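PHD-type domain-containing protein (Chaetomium thermophilum, PDB 6VHF) binds zinc and, through this RbBP5-interacting domain of Cfp1, takes part in the histone H3K4 methyltransferase complex COMPASS. Local coordinates at residues G51-L63 against G128-W141. Residues are numbered along the deposited sequence; the frame is centred on the assembly and turned at random.
Sequences GITKDICGYDTRL and GMCLRKKCKPHNGW. With ZN (zinc ion), chain B.
C57 and H138 meet at one zinc ion, with C57 SG 2.4 Å and H138 ND1 2.2 Å from the metal; C130 and C135 supply the other two sulfurs. With SG anti to the backbone N (chi1 174°), C57 directs its thiolate into the opposing loop. Packing is tight here: C57 and W141 are buried, and C57 CB lies 3.4 Å from C135 CB. Y59 fixes the H138 ring by stacking face to face upon it, centroids 3.9 Å apart and planes at 14°. Y59 also presents its edge to the face of W141, planes at 87°, while its OH is hydrogen-bonded to D64. W141 NE1 donates in its own ring plane to C57 O at 3.1 Å, and L63 CD1 packs on the indole face. Replacing W141 by an alanine is likely to leave the Y59 edge and L63 CD1 without the indole face and C57 O without this donor, opening a gap beside the zinc site. Backbone bonds such as G58 N to C130 O (2.8 Å) join the loops between isolated bridges at I56–K133 and D60–M129. The solvent side, with G51 and K134 exposed, is looser and spanned by lysine chains: K133 NZ donates to G51 O, and K134 NZ forms a salt bridge with D55 OD2 at 2.7 Å from above the carboxylate plane. Two interhelical loops share one three-cysteine, one-histidine site, the non-canonical monovalent zinc finger of Cfp1.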
loop_
_atom_site.group_PDB
_atom_site.type_symbol
_atom_site.label_atom_id
_atom_site.label_comp_id
_atom_site.label_asym_id
_atom_site.label_seq_id
_atom_site.Cartn_x
_atom_site.Cartn_y
_atom_site.Cartn_z
ATOM N N GLY A 51 5.862 25.994 21.436
ATOM C CA GLY A 51 4.625 25.782 20.720
ATOM C C GLY A 51 4.408 24.379 20.198
ATOM O O GLY A 51 3.268 24.020 19.886
ATOM N N ILE A 52 5.457 23.568 20.085
ATOM C CA ILE A 52 5.312 22.213 19.545
ATOM C C ILE A 52 5.004 21.318 20.729
ATOM O O ILE A 52 5.892 20.799 21.412
ATOM C CB ILE A 52 6.537 21.788 18.747
ATOM C CG1 ILE A 52 6.553 22.609 17.466
ATOM C CG2 ILE A 52 6.492 20.300 18.389
ATOM C CD1 ILE A 52 7.874 22.649 16.801
ATOM N N THR A 53 3.707 21.182 21.013
ATOM C CA THR A 53 3.157 20.432 22.125
ATOM C C THR A 53 2.697 19.052 21.640
ATOM O O THR A 53 2.817 18.708 20.457
ATOM C CB THR A 53 2.004 21.225 22.759
ATOM O OG1 THR A 53 0.793 20.969 22.041
ATOM C CG2 THR A 53 2.268 22.694 22.658
ATOM N N LYS A 54 2.134 18.261 22.555
ATOM C CA LYS A 54 1.598 16.937 22.263
ATOM C C LYS A 54 0.315 16.986 21.440
ATOM O O LYS A 54 -0.078 15.962 20.883
ATOM C CB LYS A 54 1.343 16.154 23.565
ATOM C CG LYS A 54 2.582 15.841 24.457
ATOM C CD LYS A 54 3.426 17.075 24.869
ATOM C CE LYS A 54 2.599 18.173 25.556
ATOM N NZ LYS A 54 3.464 19.348 25.822
ATOM N N ASP A 55 -0.354 18.137 21.376
ATOM C CA ASP A 55 -1.485 18.342 20.480
ATOM C C ASP A 55 -1.053 18.498 19.030
ATOM O O ASP A 55 -1.920 18.576 18.154
ATOM C CB ASP A 55 -2.274 19.595 20.898
ATOM C CG ASP A 55 -2.676 19.578 22.355
ATOM O OD1 ASP A 55 -2.388 20.571 23.069
ATOM O OD2 ASP A 55 -3.295 18.581 22.785
ATOM N N ILE A 56 0.253 18.593 18.767
ATOM C CA ILE A 56 0.741 18.792 17.405
ATOM C C ILE A 56 0.294 17.642 16.506
ATOM O O ILE A 56 0.369 16.467 16.889
ATOM C CB ILE A 56 2.271 18.938 17.421
ATOM C CG1 ILE A 56 2.663 20.392 17.661
ATOM C CG2 ILE A 56 2.903 18.381 16.138
ATOM C CD1 ILE A 56 2.206 21.319 16.574
ATOM N N CYS A 57 -0.185 17.982 15.305
ATOM C CA CYS A 57 -0.627 16.978 14.337
ATOM C C CYS A 57 0.533 16.091 13.900
ATOM O O CYS A 57 0.550 14.886 14.174
ATOM C CB CYS A 57 -1.265 17.651 13.125
ATOM S SG CYS A 57 -1.697 16.447 11.789
ATOM N N GLY A 58 1.528 16.681 13.235
ATOM C CA GLY A 58 2.740 15.969 12.895
ATOM C C GLY A 58 2.724 15.272 11.546
ATOM O O GLY A 58 3.747 14.692 11.158
ATOM N N TYR A 59 1.605 15.324 10.828
ATOM C CA TYR A 59 1.496 14.738 9.500
ATOM C C TYR A 59 2.598 15.256 8.585
ATOM O O TYR A 59 2.796 16.467 8.452
ATOM C CB TYR A 59 0.114 15.059 8.922
ATOM C CG TYR A 59 -0.215 14.408 7.607
ATOM C CD1 TYR A 59 0.036 15.062 6.411
ATOM C CD2 TYR A 59 -0.812 13.160 7.557
ATOM C CE1 TYR A 59 -0.278 14.494 5.210
ATOM C CE2 TYR A 59 -1.136 12.577 6.349
ATOM C CZ TYR A 59 -0.864 13.249 5.174
ATOM O OH TYR A 59 -1.174 12.681 3.947
ATOM N N ASP A 60 3.319 14.328 7.965
ATOM C CA ASP A 60 4.364 14.641 7.003
ATOM C C ASP A 60 3.776 14.733 5.594
ATOM O O ASP A 60 2.944 13.909 5.198
ATOM C CB ASP A 60 5.446 13.561 7.049
ATOM C CG ASP A 60 6.739 13.996 6.416
ATOM O OD1 ASP A 60 6.740 14.297 5.199
ATOM O OD2 ASP A 60 7.768 14.015 7.135
ATOM N N THR A 61 4.244 15.730 4.830
ATOM C CA THR A 61 3.728 15.963 3.484
ATOM C C THR A 61 3.946 14.758 2.583
ATOM O O THR A 61 3.157 14.520 1.661
ATOM C CB THR A 61 4.410 17.179 2.860
ATOM O OG1 THR A 61 4.395 18.266 3.786
ATOM C CG2 THR A 61 3.694 17.601 1.586
ATOM N N ARG A 62 5.021 14.005 2.816
ATOM C CA ARG A 62 5.294 12.834 1.996
ATOM C C ARG A 62 4.231 11.762 2.166
ATOM O O ARG A 62 4.109 10.895 1.299
ATOM C CB ARG A 62 6.669 12.268 2.337
ATOM C CG ARG A 62 7.827 13.193 1.980
ATOM C CD ARG A 62 9.112 12.690 2.600
ATOM N NE ARG A 62 9.091 12.787 4.059
ATOM C CZ ARG A 62 10.156 12.560 4.820
ATOM N NH1 ARG A 62 11.301 12.213 4.249
ATOM N NH2 ARG A 62 10.081 12.676 6.146
ATOM N N LEU A 63 3.458 11.803 3.257
ATOM C CA LEU A 63 2.413 10.810 3.471
ATOM C C LEU A 63 1.298 10.900 2.436
ATOM O O LEU A 63 0.436 10.016 2.402
ATOM C CB LEU A 63 1.827 10.940 4.881
ATOM C CG LEU A 63 2.804 10.612 6.025
ATOM C CD1 LEU A 63 2.250 11.014 7.384
ATOM C CD2 LEU A 63 3.191 9.141 6.038
ATOM N N GLY A 128 8.262 20.102 6.576
ATOM C CA GLY A 128 7.308 19.197 5.980
ATOM C C GLY A 128 6.247 18.709 6.933
ATOM O O GLY A 128 5.393 17.910 6.534
ATOM N N MET A 129 6.264 19.174 8.176
ATOM C CA MET A 129 5.401 18.648 9.218
ATOM C C MET A 129 4.239 19.602 9.442
ATOM O O MET A 129 4.414 20.823 9.410
ATOM C CB MET A 129 6.201 18.443 10.508
ATOM C CG MET A 129 5.565 17.530 11.524
ATOM S SD MET A 129 6.460 17.495 13.099
ATOM C CE MET A 129 7.972 16.630 12.687
ATOM N N CYS A 130 3.051 19.047 9.651
ATOM C CA CYS A 130 1.858 19.850 9.875
ATOM C C CYS A 130 1.755 20.169 11.354
ATOM O O CYS A 130 1.645 19.254 12.179
ATOM C CB CYS A 130 0.602 19.125 9.419
ATOM S SG CYS A 130 -0.900 19.912 9.999
ATOM N N LEU A 131 1.786 21.461 11.686
ATOM C CA LEU A 131 1.828 21.895 13.078
ATOM C C LEU A 131 0.456 22.309 13.612
ATOM O O LEU A 131 0.378 22.932 14.678
ATOM C CB LEU A 131 2.835 23.039 13.262
ATOM C CG LEU A 131 4.337 22.751 13.146
ATOM C CD1 LEU A 131 4.706 21.390 13.762
ATOM C CD2 LEU A 131 4.798 22.852 11.691
ATOM N N ARG A 132 -0.627 21.968 12.913
ATOM C CA ARG A 132 -1.943 22.283 13.447
ATOM C C ARG A 132 -2.169 21.512 14.745
ATOM O O ARG A 132 -1.753 20.360 14.876
ATOM C CB ARG A 132 -3.027 21.970 12.413
ATOM C CG ARG A 132 -4.436 22.435 12.796
ATOM C CD ARG A 132 -4.692 23.933 12.515
ATOM N NE ARG A 132 -3.743 24.822 13.194
ATOM C CZ ARG A 132 -3.826 25.181 14.473
ATOM N NH1 ARG A 132 -4.819 24.732 15.226
ATOM N NH2 ARG A 132 -2.912 25.984 15.008
ATOM N N LYS A 133 -2.772 22.173 15.735
ATOM C CA LYS A 133 -3.142 21.503 16.979
ATOM C C LYS A 133 -4.571 20.989 16.870
ATOM O O LYS A 133 -5.432 21.644 16.275
ATOM C CB LYS A 133 -3.009 22.435 18.191
ATOM C CG LYS A 133 -1.563 22.746 18.633
ATOM C CD LYS A 133 -1.516 23.431 20.011
ATOM C CE LYS A 133 -0.117 23.958 20.352
ATOM N NZ LYS A 133 0.500 24.757 19.249
ATOM N N LYS A 134 -4.819 19.817 17.453
ATOM C CA LYS A 134 -6.082 19.097 17.279
ATOM C C LYS A 134 -6.520 19.121 15.810
ATOM O O LYS A 134 -7.584 19.626 15.449
ATOM C CB LYS A 134 -7.169 19.668 18.189
ATOM C CG LYS A 134 -6.949 19.437 19.681
ATOM C CD LYS A 134 -6.014 20.474 20.280
ATOM C CE LYS A 134 -6.088 20.478 21.801
ATOM N NZ LYS A 134 -5.946 19.103 22.364
ATOM N N CYS A 135 -5.656 18.585 14.955
ATOM C CA CYS A 135 -5.886 18.678 13.521
ATOM C C CYS A 135 -6.983 17.716 13.086
ATOM O O CYS A 135 -7.171 16.646 13.673
ATOM C CB CYS A 135 -4.608 18.381 12.759
ATOM S SG CYS A 135 -4.846 18.435 11.018
ATOM N N LYS A 136 -7.718 18.117 12.043
ATOM C CA LYS A 136 -8.901 17.386 11.600
ATOM C C LYS A 136 -8.794 16.920 10.147
ATOM O O LYS A 136 -9.291 15.834 9.823
ATOM C CB LYS A 136 -10.163 18.235 11.801
ATOM C CG LYS A 136 -10.561 18.424 13.269
ATOM C CD LYS A 136 -10.269 17.177 14.096
ATOM C CE LYS A 136 -11.090 17.134 15.369
ATOM N NZ LYS A 136 -10.909 15.833 16.063
ATOM N N PRO A 137 -8.188 17.699 9.240
ATOM C CA PRO A 137 -7.850 17.135 7.921
ATOM C C PRO A 137 -6.957 15.901 7.987
ATOM O O PRO A 137 -7.038 15.035 7.102
ATOM C CB PRO A 137 -7.139 18.301 7.220
ATOM C CG PRO A 137 -7.735 19.512 7.831
ATOM C CD PRO A 137 -8.048 19.169 9.257
ATOM N N HIS A 138 -6.095 15.805 9.008
ATOM C CA HIS A 138 -5.209 14.664 9.208
ATOM C C HIS A 138 -5.551 13.900 10.481
ATOM O O HIS A 138 -4.717 13.148 10.992
ATOM C CB HIS A 138 -3.744 15.115 9.251
ATOM C CG HIS A 138 -3.339 16.008 8.121
ATOM N ND1 HIS A 138 -2.485 17.075 8.288
ATOM C CD2 HIS A 138 -3.652 15.983 6.804
ATOM C CE1 HIS A 138 -2.298 17.677 7.128
ATOM N NE2 HIS A 138 -2.994 17.033 6.211
ATOM N N ASN A 139 -6.753 14.103 11.008
ATOM C CA ASN A 139 -7.177 13.500 12.266
ATOM C C ASN A 139 -6.899 12.002 12.298
ATOM O O ASN A 139 -7.393 11.250 11.453
ATOM C CB ASN A 139 -8.669 13.768 12.457
ATOM C CG ASN A 139 -9.184 13.277 13.789
ATOM O OD1 ASN A 139 -8.583 13.532 14.836
ATOM N ND2 ASN A 139 -10.295 12.542 13.757
ATOM N N GLY A 140 -6.102 11.576 13.276
ATOM C CA GLY A 140 -5.791 10.162 13.459
ATOM C C GLY A 140 -5.018 9.518 12.324
ATOM O O GLY A 140 -5.246 8.342 12.015
ATOM N N TRP A 141 -4.093 10.251 11.703
ATOM C CA TRP A 141 -3.456 9.730 10.499
ATOM C C TRP A 141 -2.605 8.498 10.797
ATOM O O TRP A 141 -2.581 7.550 9.999
ATOM C CB TRP A 141 -2.621 10.814 9.818
ATOM C CG TRP A 141 -1.533 11.461 10.670
ATOM C CD1 TRP A 141 -1.636 12.622 11.394
ATOM C CD2 TRP A 141 -0.177 11.005 10.838
ATOM N NE1 TRP A 141 -0.439 12.901 12.008
ATOM C CE2 TRP A 141 0.471 11.927 11.685
ATOM C CE3 TRP A 141 0.547 9.907 10.352
ATOM C CZ2 TRP A 141 1.805 11.785 12.064
ATOM C CZ3 TRP A 141 1.868 9.763 10.729
ATOM C CH2 TRP A 141 2.488 10.702 11.582
HETATM ZN ZN ZN B . -2.673 18.011 10.224
#